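Local coordinates for ABC transporter, ATP binding protein (PDB 1OXX) that hydrolyses ATP to power glucose uptake as the nucleotide-binding subunit of an archaeal ABC transporter, at residues M1-V6 and E61-R67; N30-I36 and G191-V197; V87-L93 and V149-A154. The protein carries 1 engineered substitution. All coordinates share one frame; numbering follows the deposited sequence. Where two conformers were deposited one is given.

Overall arrangement
All three contacts lie in the ABC-ATPase domain. Interaction 1 pairs two strands of the antiparallel sheet; interaction 2 pairs two central parallel strands of the nucleotide-binding sheet, and their centres lie about 13 Å apart. The two meet where Val-2 approaches Thr-193, so the start of the chain ties one sheet to the other. Interaction 3 begins at strand 84-88, an edge strand of the mixed sheet that holds interaction 2, and crosses to helix 143-155, its centre about 17 Å from that of interaction 2. Both come near the probable ATP site: Ile-36 lies about 4 Å, side chain to side chain, from Lys-44, and interaction 3 includes Gln-89.

Interaction 1: M1-V6 and E61-R67; sequences MVRIIV and ELYFDDR
Arg-3 to Val-6 run antiparallel to Leu-62 to Asp-65, with the axes of strands 4-6 and 61-64 4.8 Å apart at 173°; Ile-5 and Tyr-63 exchange two backbone hydrogen bonds, and Asp-65 N gives a third to Arg-3 O at 2.7 Å. In the fourth, Arg-3 N turns to a side chain, reaching Asp-65 OD1 at 2.9 Å in a nearly straight bond from the syn side, although 34° out of the carboxylate plane. Asp-65 is the second residue of a type II' turn, Phe-64 to Arg-67, that closes a tight hairpin between strands 61-64 and 67-71. With its CG beside its own backbone N (chi1 -71°), its carboxylate is turned toward the first strand. OD2 shares a water with Met-1 O and, in the conformer given, makes a salt bridge through weak, bent bonds to Arg-67. The head of Arg-3 pairs with Glu-29, and its NH1 also reaches Asp-65 O through a water.

Beneath this polar end, Ile-4, Val-6, Leu-62 and Phe-64 form an apolar face. In the conformer given Ile-4 lays CD1 over the centre of the Phe-64 ring, a CH-pi contact 3.5 Å from the centroid, while Leu-62 CD1 sits 3.8 Å from Ile-4 CG2 and 3.9 Å from Val-6 CG2. Helix 41-52 covers this layer, its Ile-51 touching Val-6, Leu-62 and Phe-64. On the reverse face Ile-5 CB meets Tyr-63 CB at 4.0 Å.

With an alanine in place of Asp-65, Arg-3 N would probably lose its acceptor and the Arg-67 guanidinium its anionic mate. The chemistry changes along the pair: apolar side chains face helix 41-52, while at the Arg-3 end one carboxylate does the work of a backbone carbonyl and probably balances a neighbouring charge.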
loop_
_atom_site.group_PDB
_atom_site.type_symbol
_atom_site.label_atom_id
_atom_site.label_comp_id
_atom_site.label_asym_id
_atom_site.label_seq_id
_atom_site.Cartn_x
_atom_site.Cartn_y
_atom_site.Cartn_z
ATOM N N MET A 1 5.211 -10.976 17.078
ATOM C CA MET A 1 5.208 -12.245 17.859
ATOM C C MET A 1 5.759 -13.421 17.064
ATOM O O MET A 1 6.010 -14.491 17.623
ATOM C CB MET A 1 3.791 -12.557 18.329
ATOM C CG MET A 1 3.287 -11.601 19.370
ATOM S SD MET A 1 1.534 -11.803 19.666
ATOM C CE MET A 1 1.479 -13.432 20.237
ATOM N N VAL A 2 5.867 -13.262 15.749
ATOM C CA VAL A 2 6.520 -14.272 14.931
ATOM C C VAL A 2 7.402 -13.657 13.857
ATOM O O VAL A 2 7.058 -12.647 13.271
ATOM C CB VAL A 2 5.462 -15.152 14.264
ATOM C CG1 VAL A 2 4.546 -14.296 13.380
ATOM C CG2 VAL A 2 6.082 -16.298 13.491
ATOM N N ARG A 3 8.555 -14.267 13.621
ATOM C CA ARG A 3 9.456 -13.851 12.561
ATOM C C ARG A 3 9.087 -14.601 11.293
ATOM O O ARG A 3 8.858 -15.800 11.336
ATOM C CB ARG A 3 10.883 -14.267 12.900
ATOM C CG ARG A 3 11.658 -13.413 13.849
ATOM C CD ARG A 3 13.171 -13.693 13.760
ATOM N NE ARG A 3 13.869 -12.781 12.852
ATOM C CZ ARG A 3 14.670 -13.145 11.850
ATOM N NH1 ARG A 3 14.881 -14.427 11.574
ATOM N NH2 ARG A 3 15.263 -12.218 11.110
ATOM N N ILE A 4 9.070 -13.926 10.150
ATOM C CA ILE A 4 8.764 -14.586 8.896
ATOM C C ILE A 4 9.961 -14.503 7.967
ATOM O O ILE A 4 10.414 -13.391 7.621
ATOM C CB ILE A 4 7.552 -13.952 8.220
ATOM C CG1 ILE A 4 6.366 -13.853 9.191
ATOM C CG2 ILE A 4 7.165 -14.749 6.972
ATOM C CD1 ILE A 4 5.872 -15.174 9.724
ATOM N N ILE A 5 10.472 -15.652 7.549
ATOM C CA ILE A 5 11.573 -15.714 6.598
ATOM C C ILE A 5 11.019 -16.222 5.287
ATOM O O ILE A 5 10.541 -17.351 5.212
ATOM C CB ILE A 5 12.729 -16.648 7.037
ATOM C CG1 ILE A 5 13.430 -16.099 8.273
ATOM C CG2 ILE A 5 13.723 -16.811 5.895
ATOM C CD1 ILE A 5 14.610 -16.955 8.710
ATOM N N VAL A 6 11.083 -15.367 4.268
ATOM C CA VAL A 6 10.682 -15.671 2.909
ATOM C C VAL A 6 11.992 -15.891 2.157
ATOM O O VAL A 6 12.735 -14.939 1.975
ATOM C CB VAL A 6 9.895 -14.500 2.309
ATOM C CG1 VAL A 6 9.451 -14.806 0.884
ATOM C CG2 VAL A 6 8.690 -14.177 3.168
ATOM N N GLU A 61 11.357 -21.450 0.032
ATOM C CA GLU A 61 10.933 -21.870 1.358
ATOM C C GLU A 61 10.373 -20.724 2.196
ATOM O O GLU A 61 10.781 -19.577 2.039
ATOM C CB GLU A 61 12.135 -22.479 2.081
ATOM C CG GLU A 61 12.762 -23.657 1.332
ATOM C CD GLU A 61 13.784 -23.242 0.280
ATOM O OE1 GLU A 61 14.591 -22.322 0.544
ATOM O OE2 GLU A 61 13.794 -23.851 -0.811
ATOM N N LEU A 62 9.473 -21.067 3.110
ATOM C CA LEU A 62 8.861 -20.097 4.005
ATOM C C LEU A 62 8.938 -20.620 5.427
ATOM O O LEU A 62 8.548 -21.754 5.673
ATOM C CB LEU A 62 7.406 -19.892 3.600
ATOM C CG LEU A 62 6.574 -18.922 4.447
ATOM C CD1 LEU A 62 7.118 -17.518 4.327
ATOM C CD2 LEU A 62 5.109 -18.961 4.043
ATOM N N TYR A 63 9.460 -19.805 6.340
ATOM C CA TYR A 63 9.613 -20.178 7.742
ATOM C C TYR A 63 8.856 -19.215 8.645
ATOM O O TYR A 63 8.868 -18.011 8.410
ATOM C CB TYR A 63 11.092 -20.136 8.158
ATOM C CG TYR A 63 11.979 -21.067 7.385
ATOM C CD1 TYR A 63 12.467 -20.710 6.140
ATOM C CD2 TYR A 63 12.331 -22.309 7.895
ATOM C CE1 TYR A 63 13.281 -21.554 5.433
ATOM C CE2 TYR A 63 13.148 -23.159 7.183
ATOM C CZ TYR A 63 13.609 -22.770 5.952
ATOM O OH TYR A 63 14.433 -23.599 5.212
ATOM N N PHE A 64 8.245 -19.752 9.695
ATOM C CA PHE A 64 7.641 -18.958 10.765
ATOM C C PHE A 64 8.517 -19.281 11.957
ATOM O O PHE A 64 8.571 -20.429 12.385
ATOM C CB PHE A 64 6.184 -19.377 11.026
ATOM C CG PHE A 64 5.173 -18.753 10.094
ATOM C CD1 PHE A 64 5.447 -18.509 8.763
ATOM C CD2 PHE A 64 3.909 -18.429 10.569
ATOM C CE1 PHE A 64 4.462 -17.948 7.921
ATOM C CE2 PHE A 64 2.959 -17.849 9.736
ATOM C CZ PHE A 64 3.239 -17.624 8.411
ATOM N N ASP A 65 9.234 -18.279 12.460
ATOM C CA ASP A 65 10.302 -18.519 13.435
ATOM C C ASP A 65 11.274 -19.507 12.746
ATOM O O ASP A 65 11.695 -19.208 11.628
ATOM C CB ASP A 65 9.731 -18.947 14.773
ATOM C CG ASP A 65 9.034 -17.797 15.492
ATOM O OD1 ASP A 65 9.324 -16.605 15.191
ATOM O OD2 ASP A 65 8.180 -17.991 16.381
ATOM N N ASP A 66 11.649 -20.640 13.323
ATOM C CA ASP A 66 12.509 -21.510 12.518
ATOM C C ASP A 66 11.745 -22.679 11.963
ATOM O O ASP A 66 12.364 -23.661 11.548
ATOM C CB ASP A 66 13.707 -22.105 13.239
ATOM C CG ASP A 66 13.569 -22.091 14.743
ATOM O OD1 ASP A 66 14.542 -22.463 15.433
ATOM O OD2 ASP A 66 12.490 -21.842 15.321
ATOM N N ARG A 67 10.426 -22.591 11.932
ATOM C CA ARG A 67 9.649 -23.730 11.487
ATOM C C ARG A 67 9.347 -23.593 10.000
ATOM O O ARG A 67 8.828 -22.578 9.552
ATOM C CB ARG A 67 8.371 -23.925 12.322
ATOM C CG ARG A 67 8.544 -23.265 13.694
ATOM C CD ARG A 67 7.249 -23.183 14.525
ATOM N NE ARG A 67 6.617 -21.882 14.333
ATOM C CZ ARG A 67 6.649 -20.898 15.213
ATOM N NH1 ARG A 67 7.250 -21.063 16.384
ATOM N NH2 ARG A 67 6.062 -19.745 14.931
HETATM O O HOH W 1 6.020 -17.299 17.319
HETATM O O HOH W 2 13.795 -16.722 12.134
#

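Interaction 2: N30-I36 and G191-V197; sequences NGERFGI and GVTLLVV
Thr-193 OG1 accepts Gly-31 N at 2.9 Å along a nearly straight bond, gives its own proton to the carbonyl of Val-2, and takes a weak bond from Met-1 N. One hydroxyl, with three partners, therefore joins the start of the chain and Gly-31 to its own strand at the entry to the parallel centre of the mixed sheet of a P-loop NTPase core. It is placed there by a chi1 of -61°, with OG1 beside the backbone N and CG2 directed to Glu-32 O.

From this point the two strands advance in parallel, the axes of strands 33-36 and 193-197 4.7 Å apart at closest approach and 19° from alignment. The bonds step from one strand to the other: Glu-32 O receives Leu-194 N, Leu-194 O receives Phe-34 N, Phe-34 O receives Val-196 N, and Val-196 O receives Ile-36 N.

Phe-34, Ile-36, Leu-195 and Val-197 share one face of the sheet. Leu-195 CD1 comes to the edge of the Phe-34 ring, 3.7 Å from CD2, and also touches Ile-36 CG1. Helix 41-52, whose first turn completes the Walker A motif, packs on this face: its Phe-47 meets both Ile-36 and Leu-195, and Lys-44, a probable ATP ligand, rests against Ile-36.

Helix 176-190 covers Leu-194 on the other face. There Val-196 CG1 approaches Gly-35 CA to 3.8 Å, beside a position without a side chain.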
loop_
_atom_site.group_PDB
_atom_site.type_symbol
_atom_site.label_atom_id
_atom_site.label_comp_id
_atom_site.label_asym_id
_atom_site.label_seq_id
_atom_site.Cartn_x
_atom_site.Cartn_y
_atom_site.Cartn_z
ATOM N N ASN A 30 9.823 -10.084 14.301
ATOM C CA ASN A 30 8.767 -10.259 15.266
ATOM C C ASN A 30 8.155 -8.915 15.627
ATOM O O ASN A 30 8.855 -7.989 16.057
ATOM C CB ASN A 30 9.375 -10.936 16.510
ATOM C CG ASN A 30 8.370 -11.189 17.607
ATOM O OD1 ASN A 30 8.303 -12.293 18.148
ATOM N ND2 ASN A 30 7.605 -10.168 17.966
ATOM N N GLY A 31 6.842 -8.805 15.437
ATOM C CA GLY A 31 6.101 -7.615 15.802
ATOM C C GLY A 31 6.194 -6.479 14.800
ATOM O O GLY A 31 5.674 -5.382 15.040
ATOM N N GLU A 32 6.859 -6.732 13.683
ATOM C CA GLU A 32 7.017 -5.703 12.665
ATOM C C GLU A 32 5.727 -5.476 11.878
ATOM O O GLU A 32 4.955 -6.395 11.677
ATOM C CB GLU A 32 8.174 -6.060 11.726
ATOM C CG GLU A 32 8.488 -4.969 10.698
ATOM C CD GLU A 32 9.753 -5.232 9.896
ATOM O OE1 GLU A 32 10.116 -6.401 9.700
ATOM O OE2 GLU A 32 10.397 -4.247 9.451
ATOM N N ARG A 33 5.498 -4.221 11.479
ATOM C CA ARG A 33 4.407 -3.835 10.606
ATOM C C ARG A 33 5.017 -3.673 9.216
ATOM O O ARG A 33 5.736 -2.700 8.946
ATOM C CB ARG A 33 3.771 -2.529 11.089
ATOM C CG ARG A 33 3.148 -2.635 12.479
ATOM C CD ARG A 33 2.580 -1.326 13.016
ATOM N NE ARG A 33 3.111 -0.153 12.325
ATOM C CZ ARG A 33 2.710 1.093 12.552
ATOM N NH1 ARG A 33 1.783 1.341 13.470
ATOM N NH2 ARG A 33 3.237 2.096 11.865
ATOM N N PHE A 34 4.782 -4.669 8.375
ATOM C CA PHE A 34 5.335 -4.729 7.040
ATOM C C PHE A 34 4.254 -4.591 5.993
ATOM O O PHE A 34 3.192 -5.184 6.100
ATOM C CB PHE A 34 6.086 -6.041 6.829
ATOM C CG PHE A 34 7.008 -6.030 5.658
ATOM C CD1 PHE A 34 8.314 -5.601 5.800
ATOM C CD2 PHE A 34 6.593 -6.450 4.418
ATOM C CE1 PHE A 34 9.159 -5.586 4.738
ATOM C CE2 PHE A 34 7.451 -6.423 3.335
ATOM C CZ PHE A 34 8.734 -5.994 3.507
ATOM N N GLY A 35 4.531 -3.800 4.977
ATOM C CA GLY A 35 3.599 -3.659 3.881
ATOM C C GLY A 35 4.171 -4.066 2.534
ATOM O O GLY A 35 5.382 -4.069 2.331
ATOM N N ILE A 36 3.278 -4.422 1.614
ATOM C CA ILE A 36 3.643 -4.666 0.231
ATOM C C ILE A 36 2.768 -3.783 -0.672
ATOM O O ILE A 36 1.526 -3.760 -0.532
ATOM C CB ILE A 36 3.457 -6.161 -0.153
ATOM C CG1 ILE A 36 4.364 -7.092 0.669
ATOM C CG2 ILE A 36 3.726 -6.356 -1.606
ATOM C CD1 ILE A 36 5.794 -7.106 0.217
ATOM N N GLY A 191 0.776 -6.741 19.830
ATOM C CA GLY A 191 2.166 -6.927 19.458
ATOM C C GLY A 191 2.366 -7.927 18.339
ATOM O O GLY A 191 3.480 -8.402 18.129
ATOM N N VAL A 192 1.295 -8.240 17.613
ATOM C CA VAL A 192 1.386 -9.205 16.520
ATOM C C VAL A 192 2.237 -8.660 15.371
ATOM O O VAL A 192 2.275 -7.471 15.119
ATOM C CB VAL A 192 -0.002 -9.544 15.919
ATOM C CG1 VAL A 192 -0.854 -10.333 16.907
ATOM C CG2 VAL A 192 -0.715 -8.302 15.476
ATOM N N THR A 193 2.907 -9.555 14.672
ATOM C CA THR A 193 3.507 -9.206 13.409
ATOM C C THR A 193 2.330 -8.884 12.491
ATOM O O THR A 193 1.255 -9.501 12.573
ATOM C CB THR A 193 4.312 -10.381 12.898
ATOM O OG1 THR A 193 5.350 -10.700 13.841
ATOM C CG2 THR A 193 5.043 -10.050 11.568
ATOM N N LEU A 194 2.528 -7.939 11.583
ATOM C CA LEU A 194 1.439 -7.522 10.724
ATOM C C LEU A 194 1.947 -7.383 9.302
ATOM O O LEU A 194 3.007 -6.789 9.077
ATOM C CB LEU A 194 0.885 -6.188 11.209
ATOM C CG LEU A 194 -0.276 -5.642 10.385
ATOM C CD1 LEU A 194 -1.131 -4.692 11.187
ATOM C CD2 LEU A 194 0.253 -4.972 9.134
ATOM N N LEU A 195 1.197 -7.909 8.340
ATOM C CA LEU A 195 1.538 -7.774 6.938
ATOM C C LEU A 195 0.291 -7.240 6.244
ATOM O O LEU A 195 -0.789 -7.842 6.335
ATOM C CB LEU A 195 1.937 -9.103 6.305
ATOM C CG LEU A 195 2.199 -9.118 4.792
ATOM C CD1 LEU A 195 3.389 -8.271 4.420
ATOM C CD2 LEU A 195 2.389 -10.548 4.281
ATOM N N VAL A 196 0.449 -6.130 5.542
ATOM C CA VAL A 196 -0.665 -5.528 4.812
ATOM C C VAL A 196 -0.258 -5.385 3.363
ATOM O O VAL A 196 0.849 -4.932 3.063
ATOM C CB VAL A 196 -1.071 -4.173 5.403
ATOM C CG1 VAL A 196 0.098 -3.218 5.411
ATOM C CG2 VAL A 196 -2.248 -3.553 4.616
ATOM N N VAL A 197 -1.133 -5.809 2.461
ATOM C CA VAL A 197 -0.907 -5.597 1.041
ATOM C C VAL A 197 -2.051 -4.745 0.522
ATOM O O VAL A 197 -3.210 -4.932 0.906
ATOM C CB VAL A 197 -0.761 -6.900 0.225
ATOM C CG1 VAL A 197 0.242 -7.831 0.879
ATOM C CG2 VAL A 197 -2.095 -7.584 0.052
#

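Interaction 3: V87-L93 and V149-A154; sequences VFQTWAL and VALARA
Arg-153 reaches from helix 143-155 across to the chain at Trp-91 to Leu-93, and its contacts can be read outward atom by atom. CB leaves the helix toward the loop, and CG, extended away from the backbone N (chi1 -179°), comes first to Trp-91 CH2 at the indole rim. CD follows at 3.7 Å from Trp-91 CZ2. A bend about the CG-CD bond (chi3 58°) then lays the head flat on the indole. NE stands 3.5 Å from Trp-91 CZ2, and CZ lies 3.6 Å from the centroid of the six-membered ring, giving a stacked cation-pi contact whose planes differ by only 4°. At the tip NH2 donates to Trp-91 O at 3.0 Å, and NH1 to Ala-92 O, also at 3.0 Å. Both oxygens lie at the guanidinium edge, although the donors stand above the carbonyl planes. Leu-93 CD2 closes the opposite face, 3.9 Å above it, so that the head is held between an indole and a methyl.

The same Leu-93 methyl packs on Val-149 CG1 at 3.8 Å, one turn back along the helix. Farther off, Val-87 CG2, near the end of strand 84-88, meets Leu-151 CD1 and Ala-154 CB.

From Phe-88 to Trp-91 the chain makes a type I turn that holds Gln-89, inferred to bind ATP and consistent with the Q-loop glutamine of ABC ATPases. The contact thus joins that loop to the helix that begins within the LSGAQ signature motif. Its chemistry implies that the arginine is held without a carboxylate from either segment: an aromatic face and two main-chain oxygens probably stabilise the positive charge, while the sandwich fixes the rotation of the head.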
loop_
_atom_site.group_PDB
_atom_site.type_symbol
_atom_site.label_atom_id
_atom_site.label_comp_id
_atom_site.label_asym_id
_atom_site.label_seq_id
_atom_site.Cartn_x
_atom_site.Cartn_y
_atom_site.Cartn_z
ATOM N N VAL A 87 -7.786 -10.739 7.474
ATOM C CA VAL A 87 -8.808 -9.749 7.136
ATOM C C VAL A 87 -8.593 -9.520 5.660
ATOM O O VAL A 87 -7.702 -8.762 5.278
ATOM C CB VAL A 87 -8.632 -8.436 7.859
ATOM C CG1 VAL A 87 -9.701 -7.463 7.407
ATOM C CG2 VAL A 87 -8.698 -8.654 9.362
ATOM N N PHE A 88 -9.383 -10.197 4.850
ATOM C CA PHE A 88 -9.203 -10.179 3.403
ATOM C C PHE A 88 -10.481 -9.674 2.785
ATOM O O PHE A 88 -11.560 -10.163 3.107
ATOM C CB PHE A 88 -8.948 -11.586 2.857
ATOM C CG PHE A 88 -7.612 -12.195 3.220
ATOM C CD1 PHE A 88 -6.620 -11.477 3.857
ATOM C CD2 PHE A 88 -7.361 -13.521 2.897
ATOM C CE1 PHE A 88 -5.411 -12.063 4.152
ATOM C CE2 PHE A 88 -6.150 -14.108 3.196
ATOM C CZ PHE A 88 -5.177 -13.378 3.813
ATOM N N GLN A 89 -10.363 -8.738 1.859
ATOM C CA GLN A 89 -11.543 -8.194 1.202
ATOM C C GLN A 89 -12.393 -9.327 0.620
ATOM O O GLN A 89 -13.625 -9.259 0.636
ATOM C CB GLN A 89 -11.143 -7.197 0.114
ATOM C CG GLN A 89 -12.351 -6.546 -0.561
ATOM C CD GLN A 89 -11.986 -5.392 -1.477
ATOM O OE1 GLN A 89 -12.598 -4.324 -1.406
ATOM N NE2 GLN A 89 -11.001 -5.603 -2.345
ATOM N N THR A 90 -11.732 -10.379 0.142
ATOM C CA THR A 90 -12.409 -11.519 -0.475
ATOM C C THR A 90 -12.945 -12.557 0.510
ATOM O O THR A 90 -13.565 -13.537 0.084
ATOM C CB THR A 90 -11.456 -12.229 -1.447
ATOM O OG1 THR A 90 -10.243 -12.570 -0.769
ATOM C CG2 THR A 90 -11.008 -11.284 -2.557
ATOM N N TRP A 91 -12.676 -12.376 1.802
ATOM C CA TRP A 91 -13.215 -13.284 2.820
ATOM C C TRP A 91 -14.345 -12.576 3.555
ATOM O O TRP A 91 -14.126 -11.905 4.555
ATOM C CB TRP A 91 -12.148 -13.710 3.829
ATOM C CG TRP A 91 -12.636 -14.755 4.791
ATOM C CD1 TRP A 91 -13.665 -15.631 4.590
ATOM C CD2 TRP A 91 -12.116 -15.042 6.092
ATOM N NE1 TRP A 91 -13.809 -16.455 5.679
ATOM C CE2 TRP A 91 -12.873 -16.112 6.622
ATOM C CE3 TRP A 91 -11.082 -14.506 6.870
ATOM C CZ2 TRP A 91 -12.632 -16.651 7.888
ATOM C CZ3 TRP A 91 -10.843 -15.041 8.120
ATOM C CH2 TRP A 91 -11.613 -16.105 8.621
ATOM N N ALA A 92 -15.562 -12.733 3.065
ATOM C CA ALA A 92 -16.683 -12.003 3.639
ATOM C C ALA A 92 -17.248 -12.667 4.889
ATOM O O ALA A 92 -16.894 -13.779 5.254
ATOM C CB ALA A 92 -17.771 -11.852 2.602
ATOM N N LEU A 93 -18.133 -11.949 5.556
ATOM C CA LEU A 93 -18.844 -12.544 6.673
ATOM C C LEU A 93 -19.900 -13.497 6.113
ATOM O O LEU A 93 -20.375 -13.314 4.995
ATOM C CB LEU A 93 -19.517 -11.460 7.518
ATOM C CG LEU A 93 -18.596 -10.416 8.142
ATOM C CD1 LEU A 93 -19.411 -9.344 8.845
ATOM C CD2 LEU A 93 -17.647 -11.095 9.110
ATOM N N VAL A 149 -16.543 -6.760 12.988
ATOM C CA VAL A 149 -16.841 -8.178 13.140
ATOM C C VAL A 149 -15.800 -9.017 12.405
ATOM O O VAL A 149 -15.351 -10.034 12.910
ATOM C CB VAL A 149 -18.245 -8.497 12.625
ATOM C CG1 VAL A 149 -18.493 -9.989 12.617
ATOM C CG2 VAL A 149 -19.246 -7.781 13.486
ATOM N N ALA A 150 -15.395 -8.576 11.217
ATOM C CA ALA A 150 -14.378 -9.287 10.451
ATOM C C ALA A 150 -13.041 -9.298 11.203
ATOM O O ALA A 150 -12.327 -10.313 11.218
ATOM C CB ALA A 150 -14.208 -8.662 9.068
ATOM N N LEU A 151 -12.691 -8.174 11.826
ATOM C CA LEU A 151 -11.473 -8.124 12.613
ATOM C C LEU A 151 -11.594 -9.019 13.853
ATOM O O LEU A 151 -10.663 -9.729 14.187
ATOM C CB LEU A 151 -11.177 -6.693 13.013
ATOM C CG LEU A 151 -9.846 -6.389 13.666
ATOM C CD1 LEU A 151 -8.687 -6.875 12.826
ATOM C CD2 LEU A 151 -9.769 -4.892 13.919
ATOM N N ALA A 152 -12.744 -9.048 14.511
ATOM C CA ALA A 152 -12.944 -9.907 15.668
ATOM C C ALA A 152 -12.782 -11.364 15.274
ATOM O O ALA A 152 -12.189 -12.160 16.015
ATOM C CB ALA A 152 -14.338 -9.660 16.232
ATOM N N ARG A 153 -13.365 -11.740 14.145
ATOM C CA ARG A 153 -13.207 -13.107 13.636
ATOM C C ARG A 153 -11.725 -13.463 13.458
ATOM O O ARG A 153 -11.287 -14.562 13.801
ATOM C CB ARG A 153 -13.962 -13.262 12.318
ATOM C CG ARG A 153 -13.874 -14.632 11.748
ATOM C CD ARG A 153 -14.633 -14.806 10.457
ATOM N NE ARG A 153 -14.192 -13.881 9.433
ATOM C CZ ARG A 153 -14.777 -13.746 8.257
ATOM N NH1 ARG A 153 -15.859 -14.463 7.969
ATOM N NH2 ARG A 153 -14.316 -12.865 7.385
ATOM N N ALA A 154 -10.954 -12.530 12.914
ATOM C CA ALA A 154 -9.516 -12.736 12.710
ATOM C C ALA A 154 -8.722 -12.854 13.998
ATOM O O ALA A 154 -7.665 -13.489 13.999
ATOM C CB ALA A 154 -8.958 -11.617 11.899
#